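T-cell surface glycoprotein CD1A1 antigen (Gallus gallus, PDB 3JVG) probably presents lipid antigens to T cells in a groove of its MHC-like ectodomain, as other CD1 family members do. Local coordinates at residues A14-S19 with D74-V79. Residues are numbered along the deposited sequence; the frame is centred on the assembly and turned at random.
Sequences ATFQNS and DFSRLV. With NAG (2-acetamido-2-deoxy-beta-D-glucopyranose), chain J.
The Phe16 ring carries Val79 CG1 on one face and meets Ser76 and Phe75 at its rim. The methyl lies over the face as a CH-pi contact, CG1 being 3.6 Å from the Phe16 ring centroid and 17° off the ring normal. Val79 suits this place because a beta-branched residue offers two methyls close to the helix: CG1, anti to the backbone N (chi1 161°), rests on the ring, while CG2 comes within 3.8 Å of Phe16 CZ. At the edge, Ser76 CA sits in the ring plane, 3.7 Å from Phe16 CE2; a small serine lets the ring come right up to the helix backbone. Phe75 meets Phe16 more loosely, with CD2 4.3 Å from Phe16 CZ. Phe89 and Val22, on the two flanking strands, also touch Phe16. A phenylalanine is long enough to bridge the 10.6 Å closest approach between the axes of segments 14-18 and 74-79. Two residues further on, Asn18 ND2 carries an N-linked sugar through its C1. Between 14-19 and 74-79 there is no hydrogen bond, so this part of the seat of helix 58-82 on the sheet floor of the MHC-like platform relies on close apolar packing rather than directional bonding.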
ATOM      1  N   ALA A  14       6.569  -3.887  13.792  1.00 18.94           N
ATOM      2  CA  ALA A  14       6.847  -4.870  14.841  1.00 19.86           C
ATOM      3  C   ALA A  14       5.695  -4.966  15.827  1.00 20.62           C
ATOM      4  O   ALA A  14       5.246  -3.962  16.405  1.00 20.68           O
ATOM      5  CB  ALA A  14       8.145  -4.520  15.564  1.00 19.78           C
ATOM      6  N   THR A  15       5.194  -6.172  16.008  1.00 21.63           N
ATOM      7  CA  THR A  15       4.230  -6.408  17.048  1.00 22.63           C
ATOM      8  C   THR A  15       4.977  -7.000  18.242  1.00 23.56           C
ATOM      9  O   THR A  15       5.511  -8.127  18.177  1.00 24.31           O
ATOM     10  CB  THR A  15       3.139  -7.431  16.600  1.00 23.54           C
ATOM     11  OG1 THR A  15       2.531  -6.981  15.396  1.00 22.81           O
ATOM     12  CG2 THR A  15       2.099  -7.547  17.639  1.00 26.49           C
ATOM     13  N   PHE A  16       4.995  -6.285  19.343  1.00 23.70           N
ATOM     14  CA  PHE A  16       5.561  -6.875  20.541  1.00 25.81           C
ATOM     15  C   PHE A  16       4.525  -7.697  21.266  1.00 28.81           C
ATOM     16  O   PHE A  16       3.585  -7.152  21.851  1.00 30.58           O
ATOM     17  CB  PHE A  16       6.183  -5.789  21.420  1.00 24.48           C
ATOM     18  CG  PHE A  16       7.297  -5.034  20.719  1.00 23.24           C
ATOM     19  CD1 PHE A  16       7.003  -4.131  19.690  1.00 22.01           C
ATOM     20  CD2 PHE A  16       8.655  -5.300  21.020  1.00 23.47           C
ATOM     21  CE1 PHE A  16       8.011  -3.474  19.004  1.00 21.05           C
ATOM     22  CE2 PHE A  16       9.693  -4.632  20.308  1.00 22.46           C
ATOM     23  CZ  PHE A  16       9.349  -3.711  19.314  1.00 21.26           C
ATOM     24  N   GLN A  17       4.667  -9.006  21.235  1.00 31.58           N
ATOM     25  CA  GLN A  17       3.657  -9.860  21.895  1.00 35.84           C
ATOM     26  C   GLN A  17       3.854 -10.035  23.413  1.00 37.85           C
ATOM     27  O   GLN A  17       2.879 -10.092  24.157  1.00 39.03           O
ATOM     28  CB  GLN A  17       3.567 -11.215  21.212  1.00 36.91           C
ATOM     29  CG  GLN A  17       3.428 -11.104  19.699  1.00 39.46           C
ATOM     30  CD  GLN A  17       3.262 -12.456  19.058  1.00 43.90           C
ATOM     31  OE1 GLN A  17       4.237 -13.209  18.925  1.00 45.68           O
ATOM     32  NE2 GLN A  17       2.019 -12.786  18.667  1.00 44.68           N
ATOM     33  N   ASN A  18       5.107 -10.146  23.851  1.00 38.79           N
ATOM     34  CA  ASN A  18       5.461 -10.197  25.278  1.00 41.39           C
ATOM     35  C   ASN A  18       6.909  -9.691  25.398  1.00 41.17           C
ATOM     36  O   ASN A  18       7.478  -9.202  24.418  1.00 39.23           O
ATOM     37  CB  ASN A  18       5.262 -11.606  25.887  1.00 43.62           C
ATOM     38  CG  ASN A  18       6.112 -12.684  25.209  1.00 45.98           C
ATOM     39  OD1 ASN A  18       7.220 -12.414  24.738  1.00 45.35           O
ATOM     40  ND2 ASN A  18       5.587 -13.918  25.171  1.00 50.03           N
ATOM     41  N   SER A  19       7.516  -9.805  26.569  1.00 42.26           N
ATOM     42  CA  SER A  19       8.842  -9.220  26.731  1.00 41.97           C
ATOM     43  C   SER A  19       9.941  -9.938  25.927  1.00 42.16           C
ATOM     44  O   SER A  19      11.027  -9.373  25.772  1.00 41.69           O
ATOM     45  CB  SER A  19       9.248  -9.107  28.214  1.00 43.16           C
ATOM     46  OG  SER A  19       9.552 -10.371  28.738  1.00 43.02           O
ATOM     47  N   ASP A  74      18.020  -3.779  17.024  1.00 24.68           N
ATOM     48  CA  ASP A  74      18.276  -2.776  18.054  1.00 25.12           C
ATOM     49  C   ASP A  74      16.978  -2.113  18.443  1.00 23.37           C
ATOM     50  O   ASP A  74      16.766  -1.827  19.603  1.00 23.71           O
ATOM     51  CB  ASP A  74      19.267  -1.704  17.586  1.00 26.08           C
ATOM     52  CG  ASP A  74      20.733  -2.224  17.470  1.00 30.49           C
ATOM     53  OD1 ASP A  74      21.047  -3.364  17.869  1.00 34.67           O
ATOM     54  OD2 ASP A  74      21.581  -1.457  16.957  1.00 35.64           O
ATOM     55  N   PHE A  75      16.101  -1.905  17.455  1.00 22.01           N
ATOM     56  CA  PHE A  75      14.731  -1.367  17.669  1.00 20.56           C
ATOM     57  C   PHE A  75      14.018  -2.225  18.699  1.00 20.81           C
ATOM     58  O   PHE A  75      13.484  -1.718  19.678  1.00 21.46           O
ATOM     59  CB  PHE A  75      13.932  -1.314  16.365  1.00 18.77           C
ATOM     60  CG  PHE A  75      12.747  -0.395  16.426  1.00 20.04           C
ATOM     61  CD1 PHE A  75      12.779   0.846  15.802  1.00 17.69           C
ATOM     62  CD2 PHE A  75      11.579  -0.781  17.140  1.00 19.00           C
ATOM     63  CE1 PHE A  75      11.672   1.694  15.881  1.00 17.46           C
ATOM     64  CE2 PHE A  75      10.495   0.054  17.249  1.00 18.43           C
ATOM     65  CZ  PHE A  75      10.540   1.312  16.603  1.00 19.56           C
ATOM     66  N   SER A  76      14.031  -3.529  18.503  1.00 20.99           N
ATOM     67  CA  SER A  76      13.287  -4.400  19.405  1.00 21.94           C
ATOM     68  C   SER A  76      13.892  -4.355  20.777  1.00 22.94           C
ATOM     69  O   SER A  76      13.194  -4.362  21.788  1.00 23.55           O
ATOM     70  CB  SER A  76      13.221  -5.826  18.857  1.00 22.57           C
ATOM     71  OG  SER A  76      12.511  -5.810  17.640  1.00 21.71           O
ATOM     72  N   ARG A  77      15.204  -4.240  20.820  1.00 24.32           N
ATOM     73  CA  ARG A  77      15.898  -4.236  22.095  1.00 26.29           C
ATOM     74  C   ARG A  77      15.629  -2.954  22.855  1.00 25.56           C
ATOM     75  O   ARG A  77      15.418  -3.009  24.052  1.00 26.42           O
ATOM     76  CB  ARG A  77      17.397  -4.525  21.924  1.00 27.77           C
ATOM     77  CG  ARG A  77      17.661  -5.988  21.578  1.00 33.36           C
ATOM     78  CD  ARG A  77      19.153  -6.258  21.211  1.00 37.69           C
ATOM     79  N   LEU A  78      15.627  -1.818  22.176  1.00 23.99           N
ATOM     80  CA  LEU A  78      15.363  -0.551  22.847  1.00 25.51           C
ATOM     81  C   LEU A  78      13.982  -0.487  23.472  1.00 26.11           C
ATOM     82  O   LEU A  78      13.847  -0.039  24.610  1.00 26.21           O
ATOM     83  CB  LEU A  78      15.530   0.636  21.895  1.00 25.13           C
ATOM     84  CG  LEU A  78      16.988   0.992  21.573  1.00 28.53           C
ATOM     85  CD1 LEU A  78      16.992   2.001  20.449  1.00 30.30           C
ATOM     86  CD2 LEU A  78      17.767   1.527  22.793  1.00 28.14           C
ATOM     87  N   VAL A  79      12.972  -0.945  22.711  1.00 25.96           N
ATOM     88  CA  VAL A  79      11.586  -0.985  23.144  1.00 24.78           C
ATOM     89  C   VAL A  79      11.444  -1.859  24.375  1.00 26.79           C
ATOM     90  O   VAL A  79      10.863  -1.448  25.362  1.00 26.37           O
ATOM     91  CB  VAL A  79      10.664  -1.508  22.006  1.00 24.61           C
ATOM     92  CG1 VAL A  79       9.340  -1.978  22.562  1.00 23.38           C
ATOM     93  CG2 VAL A  79      10.460  -0.450  20.902  1.00 20.67           C
TER
HETATM   94  C1  NAG J 287       6.194 -15.105  24.602  1.00 54.06           C
HETATM   95  C2  NAG J 287       6.188 -16.234  25.662  1.00 59.75           C
HETATM   96  C3  NAG J 287       6.707 -17.544  25.041  1.00 61.28           C
HETATM   97  C4  NAG J 287       5.718 -17.937  23.912  1.00 61.47           C
HETATM   98  C5  NAG J 287       5.659 -16.797  22.858  1.00 58.55           C
HETATM   99  C6  NAG J 287       4.691 -17.058  21.669  1.00 58.58           C
HETATM  100  C7  NAG J 287       6.292 -15.664  28.078  1.00 61.19           C
HETATM  101  C8  NAG J 287       7.181 -15.252  29.227  1.00 61.77           C
HETATM  102  N2  NAG J 287       6.896 -15.845  26.887  1.00 60.00           N
HETATM  103  O3  NAG J 287       6.966 -18.539  26.035  1.00 62.82           O
HETATM  104  O4  NAG J 287       6.071 -19.147  23.271  1.00 62.54           O
HETATM  105  O5  NAG J 287       5.460 -15.496  23.441  1.00 56.23           O
HETATM  106  O6  NAG J 287       3.377 -16.510  21.762  1.00 55.55           O
HETATM  107  O7  NAG J 287       5.078 -15.818  28.276  1.00 59.52           O